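Local coordinates for YfkN protein (Bacillus subtilis subsp. subtilis, PDB 3GVE) that is a calcineurin-like phosphoesterase family protein that holds neighbouring manganese and magnesium ions in a metal-binding centre, at residues A[235-240]-A[271-276]; A[219-224]-A[260-265]. All blocks are in the same frame, centred on the assembly; numbering follows the deposited sequence.

How the contacts relate
Contact 1 sets the end of helix 232-238 against the hairpin formed by strands 271-272 and 275-280, and is partly buried; contact 2 joins two irregular loops, 219-224 and 260-265, at the surface. They bury nearly equal areas, 209 Å² in contact 1 and 207 Å² in contact 2, but their chemistry differs. The first is secured by a direct amide-to-carbonyl hydrogen bond beside a small apolar patch, the second by hydrocarbon packing and a bridging water. Their centres lie 11 Å apart and they share a border: I272 packs on F265, the backbone of N273 probably bonds to Q264, and K238 probably reaches the carbonyl oxygen of Q224.

Contact 1: A[235-240]-A[271-276]; sequences LATKTK and TINGIP
N273 reaches across from the tip of a hairpin to take hold of the backbone carbonyl of A236. Its CG stands anti to the backbone N (chi1 -168°), and the amide beyond it delivers ND2 to A236 O at 2.9 Å. The N-H points almost straight at the oxygen, at 177°, which itself lies in the plane of the asparagine amide; relative to the carbonyl, the donor is tilted 31° out of plane. The bond thus supplies a partner for a carbonyl near the end of helix 232-238.

Beside this polar link the packing is largely by hydrocarbon. A236 points its CB at the hairpin, 3.8 Å from I272 CG2, the branch anti to the backbone N. A236 CB also lies 3.6 Å from I272 O. With a side chain of one methyl, A236 lets the helix backbone come close to the hairpin, its CA 5.9 Å from N273 CA. At the outer side, T237 CG2 meets N273 CB at 4.0 Å, the two side chains crossing obliquely, while T237 OG1 turns back to the helix and bonds to F233 O. I275 touches more lightly, bringing CD1 to 3.8 Å from A236 O.

N273 is presented by a type I' turn from I272 to I275. N273 and G274 both have positive phi, which asparagine and glycine tolerate well, and I272 and I275 bond to each other in both directions through their backbones. N273 therefore serves both the turn and the helix. Since an amide donor meets a carbonyl with no formal charge on either partner, the chemistry implies a directional link that should depend little on pH.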
loop_
_atom_site.group_PDB
_atom_site.type_symbol
_atom_site.label_atom_id
_atom_site.label_comp_id
_atom_site.label_asym_id
_atom_site.label_seq_id
_atom_site.Cartn_x
_atom_site.Cartn_y
_atom_site.Cartn_z
ATOM N N LEU A 235 17.143 21.095 -2.784
ATOM C CA LEU A 235 18.274 20.831 -1.911
ATOM C C LEU A 235 19.578 20.788 -2.704
ATOM O O LEU A 235 20.570 21.383 -2.323
ATOM C CB LEU A 235 18.096 19.498 -1.204
ATOM C CG LEU A 235 17.339 19.537 0.108
ATOM C CD1 LEU A 235 17.167 18.092 0.594
ATOM C CD2 LEU A 235 18.084 20.376 1.180
ATOM N N ALA A 236 19.559 20.087 -3.828
ATOM C CA ALA A 236 20.781 19.918 -4.611
ATOM C C ALA A 236 21.248 21.214 -5.266
ATOM O O ALA A 236 22.431 21.400 -5.460
ATOM C CB ALA A 236 20.584 18.833 -5.673
ATOM N N THR A 237 20.309 22.093 -5.613
ATOM C CA THR A 237 20.642 23.294 -6.383
ATOM C C THR A 237 20.755 24.577 -5.553
ATOM O O THR A 237 21.484 25.475 -5.938
ATOM C CB THR A 237 19.632 23.521 -7.524
ATOM O OG1 THR A 237 18.303 23.500 -6.990
ATOM C CG2 THR A 237 19.780 22.444 -8.626
ATOM N N LYS A 238 20.020 24.670 -4.449
ATOM C CA LYS A 238 19.925 25.930 -3.691
ATOM C C LYS A 238 20.790 25.987 -2.451
ATOM O O LYS A 238 20.902 27.025 -1.827
ATOM C CB LYS A 238 18.478 26.237 -3.288
ATOM C CG LYS A 238 17.485 26.408 -4.423
ATOM C CD LYS A 238 16.131 26.882 -3.866
ATOM C CE LYS A 238 15.078 27.035 -4.951
ATOM N NZ LYS A 238 13.823 27.588 -4.332
ATOM N N THR A 239 21.391 24.875 -2.083
ATOM C CA THR A 239 22.266 24.856 -0.914
ATOM C C THR A 239 23.694 24.642 -1.353
ATOM O O THR A 239 23.950 24.396 -2.510
ATOM C CB THR A 239 21.901 23.728 0.082
ATOM O OG1 THR A 239 22.211 22.457 -0.506
ATOM C CG2 THR A 239 20.450 23.782 0.462
ATOM N N LYS A 240 24.611 24.714 -0.397
ATOM C CA LYS A 240 26.018 24.439 -0.640
ATOM C C LYS A 240 26.556 23.639 0.526
ATOM O O LYS A 240 26.281 23.967 1.664
ATOM C CB LYS A 240 26.791 25.756 -0.740
ATOM C CG LYS A 240 27.744 25.852 -1.898
ATOM C CD LYS A 240 28.105 27.311 -2.217
ATOM C CE LYS A 240 29.133 27.848 -1.229
ATOM N NZ LYS A 240 29.627 29.219 -1.532
ATOM N N THR A 271 23.628 11.648 -10.287
ATOM C CA THR A 271 23.796 12.940 -9.608
ATOM C C THR A 271 22.769 14.001 -9.970
ATOM O O THR A 271 22.248 13.970 -11.088
ATOM C CB THR A 271 25.265 13.514 -9.847
ATOM O OG1 THR A 271 25.422 13.702 -11.247
ATOM C CG2 THR A 271 26.353 12.652 -9.311
ATOM N N ILE A 272 22.555 14.933 -9.072
ATOM C CA ILE A 272 21.746 16.102 -9.365
ATOM C C ILE A 272 22.613 17.285 -8.941
ATOM O O ILE A 272 23.045 17.361 -7.804
ATOM C CB ILE A 272 20.396 16.093 -8.601
ATOM C CG1 ILE A 272 19.634 14.779 -8.846
ATOM C CG2 ILE A 272 19.553 17.324 -9.005
ATOM C CD1 ILE A 272 18.306 14.698 -8.109
ATOM N N ASN A 273 22.870 18.175 -9.893
ATOM C CA ASN A 273 23.800 19.286 -9.699
ATOM C C ASN A 273 25.140 18.807 -9.162
ATOM O O ASN A 273 25.741 19.451 -8.332
ATOM C CB ASN A 273 23.211 20.373 -8.796
ATOM C CG ASN A 273 24.028 21.655 -8.821
ATOM O OD1 ASN A 273 24.663 21.982 -9.814
ATOM N ND2 ASN A 273 24.021 22.368 -7.722
ATOM N N GLY A 274 25.583 17.655 -9.643
ATOM C CA GLY A 274 26.888 17.131 -9.297
ATOM C C GLY A 274 26.956 16.392 -7.981
ATOM O O GLY A 274 27.998 15.922 -7.624
ATOM N N ILE A 275 25.837 16.287 -7.279
ATOM C CA ILE A 275 25.789 15.602 -5.987
ATOM C C ILE A 275 25.127 14.248 -6.168
ATOM O O ILE A 275 24.071 14.187 -6.764
ATOM C CB ILE A 275 24.964 16.433 -4.987
ATOM C CG1 ILE A 275 25.647 17.789 -4.759
ATOM C CG2 ILE A 275 24.771 15.695 -3.659
ATOM C CD1 ILE A 275 24.809 18.789 -3.974
ATOM N N PRO A 276 25.727 13.172 -5.659
ATOM C CA PRO A 276 25.086 11.860 -5.807
ATOM C C PRO A 276 23.802 11.790 -4.978
ATOM O O PRO A 276 23.751 12.267 -3.846
ATOM C CB PRO A 276 26.146 10.881 -5.279
ATOM C CG PRO A 276 26.993 11.671 -4.370
ATOM C CD PRO A 276 26.982 13.091 -4.882
#

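Contact 2: A[219-224]-A[260-265]; sequences IEKQAQ and AGVAQF
V262 and K221 pack where the two loops come closest, their side chains crossing at about a right angle. The valine divides its two methyls: CG1, anti to the backbone N (chi1 -178°), lies 3.8 Å from K221 CB and 3.4 Å from K221 O, while CG2 rests against the methylenes further out, 3.9 Å from K221 CD. The lysine chain is extended beyond CG, which lays its hydrocarbon part across the valine and carries NZ on to R340 O of the second subunit. Lysine suits the place because it is greasy along its length and polar at its end.

F265 completes the tight part. Its ring presents an edge to the other loop, with I219 CG2 near the ring plane and 3.9 Å from F265 CZ. E220 O also lies in that plane, 3.8 Å from F265 CZ, an approach that sets the carbonyl oxygen beside the slightly positive rim of the ring. The flat ring can thus fit beside both a branched aliphatic chain and the backbone.

The looser side lies at exposed A263, where a water takes over from direct contact. It donates to K221 O at 2.7 Å and to A263 O at 2.8 Å, linking two carbonyls that cannot bond to each other, and K221 O belongs to both sides. A263 lies on the type II turn from V262 to F265, which F265 N closes by bonding to V262 O.

E220 turns from the partner loop and forms a salt bridge with K341 of the second subunit. Within the chain, the contact lies beside helix 232-238, through I219 on V232. Loop 260-265 leads straight into strand 265-266, with the F265 and Y259 rings meeting at about 15° between planes.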
loop_
_atom_site.group_PDB
_atom_site.type_symbol
_atom_site.label_atom_id
_atom_site.label_comp_id
_atom_site.label_asym_id
_atom_site.label_seq_id
_atom_site.Cartn_x
_atom_site.Cartn_y
_atom_site.Cartn_z
ATOM N N ILE A 219 11.773 13.758 -5.516
ATOM C CA ILE A 219 12.436 14.463 -6.601
ATOM C C ILE A 219 11.403 14.957 -7.593
ATOM O O ILE A 219 10.534 14.206 -7.991
ATOM C CB ILE A 219 13.421 13.506 -7.355
ATOM C CG1 ILE A 219 14.540 13.022 -6.425
ATOM C CG2 ILE A 219 13.960 14.168 -8.619
ATOM C CD1 ILE A 219 15.265 11.761 -6.901
ATOM N N GLU A 220 11.523 16.224 -7.969
ATOM C CA GLU A 220 10.843 16.764 -9.139
ATOM C C GLU A 220 11.927 17.254 -10.091
ATOM O O GLU A 220 13.061 17.434 -9.721
ATOM C CB GLU A 220 9.882 17.897 -8.760
ATOM C CG GLU A 220 8.736 17.472 -7.809
ATOM C CD GLU A 220 7.775 16.453 -8.419
ATOM O OE1 GLU A 220 7.785 16.231 -9.630
ATOM O OE2 GLU A 220 6.987 15.867 -7.667
ATOM N N LYS A 221 11.550 17.418 -11.347
ATOM C CA LYS A 221 12.512 17.718 -12.408
ATOM C C LYS A 221 12.927 19.181 -12.521
ATOM O O LYS A 221 13.906 19.478 -13.176
ATOM C CB LYS A 221 11.965 17.266 -13.761
ATOM C CG LYS A 221 11.885 15.741 -13.918
ATOM C CD LYS A 221 11.155 15.441 -15.208
ATOM C CE LYS A 221 11.155 14.003 -15.614
ATOM N NZ LYS A 221 10.517 13.913 -16.973
ATOM N N GLN A 222 12.168 20.075 -11.893
ATOM C CA GLN A 222 12.440 21.508 -11.961
ATOM C C GLN A 222 12.267 22.177 -10.595
ATOM O O GLN A 222 11.707 21.581 -9.670
ATOM C CB GLN A 222 11.506 22.163 -12.992
ATOM C CG GLN A 222 11.809 21.753 -14.443
ATOM C CD GLN A 222 10.956 20.589 -14.908
ATOM O OE1 GLN A 222 9.985 20.239 -14.274
ATOM N NE2 GLN A 222 11.349 19.973 -16.025
ATOM N N ALA A 223 12.747 23.421 -10.485
ATOM C CA ALA A 223 12.705 24.132 -9.213
ATOM C C ALA A 223 11.298 24.315 -8.687
ATOM O O ALA A 223 10.328 24.434 -9.423
ATOM C CB ALA A 223 13.397 25.499 -9.337
ATOM N N GLN A 224 11.221 24.308 -7.374
ATOM C CA GLN A 224 10.011 24.637 -6.661
ATOM C C GLN A 224 10.368 25.692 -5.607
ATOM O O GLN A 224 11.511 26.027 -5.420
ATOM C CB GLN A 224 9.425 23.388 -5.996
ATOM C CG GLN A 224 8.822 22.375 -6.947
ATOM C CD GLN A 224 8.426 21.112 -6.212
ATOM O OE1 GLN A 224 9.249 20.252 -5.971
ATOM N NE2 GLN A 224 7.190 21.022 -5.820
ATOM N N ALA A 260 17.059 11.348 -17.767
ATOM C CA ALA A 260 18.082 11.647 -18.790
ATOM C C ALA A 260 17.613 12.841 -19.635
ATOM O O ALA A 260 16.530 12.790 -20.154
ATOM C CB ALA A 260 18.281 10.425 -19.670
ATOM N N GLY A 261 18.457 13.847 -19.782
ATOM C CA GLY A 261 18.091 15.005 -20.569
ATOM C C GLY A 261 17.455 16.143 -19.782
ATOM O O GLY A 261 17.243 17.236 -20.295
ATOM N N VAL A 262 17.150 15.873 -18.517
ATOM C CA VAL A 262 16.660 16.913 -17.604
ATOM C C VAL A 262 17.852 17.710 -17.081
ATOM O O VAL A 262 18.814 17.151 -16.582
ATOM C CB VAL A 262 15.852 16.318 -16.416
ATOM C CG1 VAL A 262 15.304 17.448 -15.505
ATOM C CG2 VAL A 262 14.702 15.423 -16.934
ATOM N N ALA A 263 17.789 19.028 -17.215
ATOM C CA ALA A 263 18.883 19.876 -16.768
ATOM C C ALA A 263 19.249 19.583 -15.310
ATOM O O ALA A 263 18.387 19.445 -14.474
ATOM C CB ALA A 263 18.530 21.354 -16.937
ATOM N N GLN A 264 20.546 19.478 -15.062
ATOM C CA GLN A 264 21.115 19.252 -13.732
ATOM C C GLN A 264 21.273 17.776 -13.386
ATOM O O GLN A 264 21.984 17.440 -12.471
ATOM C CB GLN A 264 20.293 19.953 -12.639
ATOM C CG GLN A 264 20.358 21.449 -12.707
ATOM C CD GLN A 264 21.790 21.869 -12.753
ATOM O OE1 GLN A 264 22.544 21.592 -11.843
ATOM N NE2 GLN A 264 22.193 22.441 -13.852
ATOM N N PHE A 265 20.595 16.905 -14.123
ATOM C CA PHE A 265 20.634 15.472 -13.862
ATOM C C PHE A 265 21.721 14.772 -14.689
ATOM O O PHE A 265 21.915 15.069 -15.841
ATOM C CB PHE A 265 19.265 14.840 -14.165
ATOM C CG PHE A 265 18.183 15.194 -13.157
ATOM C CD1 PHE A 265 17.825 14.307 -12.147
ATOM C CD2 PHE A 265 17.526 16.407 -13.227
ATOM C CE1 PHE A 265 16.832 14.620 -11.238
ATOM C CE2 PHE A 265 16.532 16.740 -12.298
ATOM C CZ PHE A 265 16.179 15.831 -11.303
HETATM O O HOH W 1 15.868 20.647 -14.608
#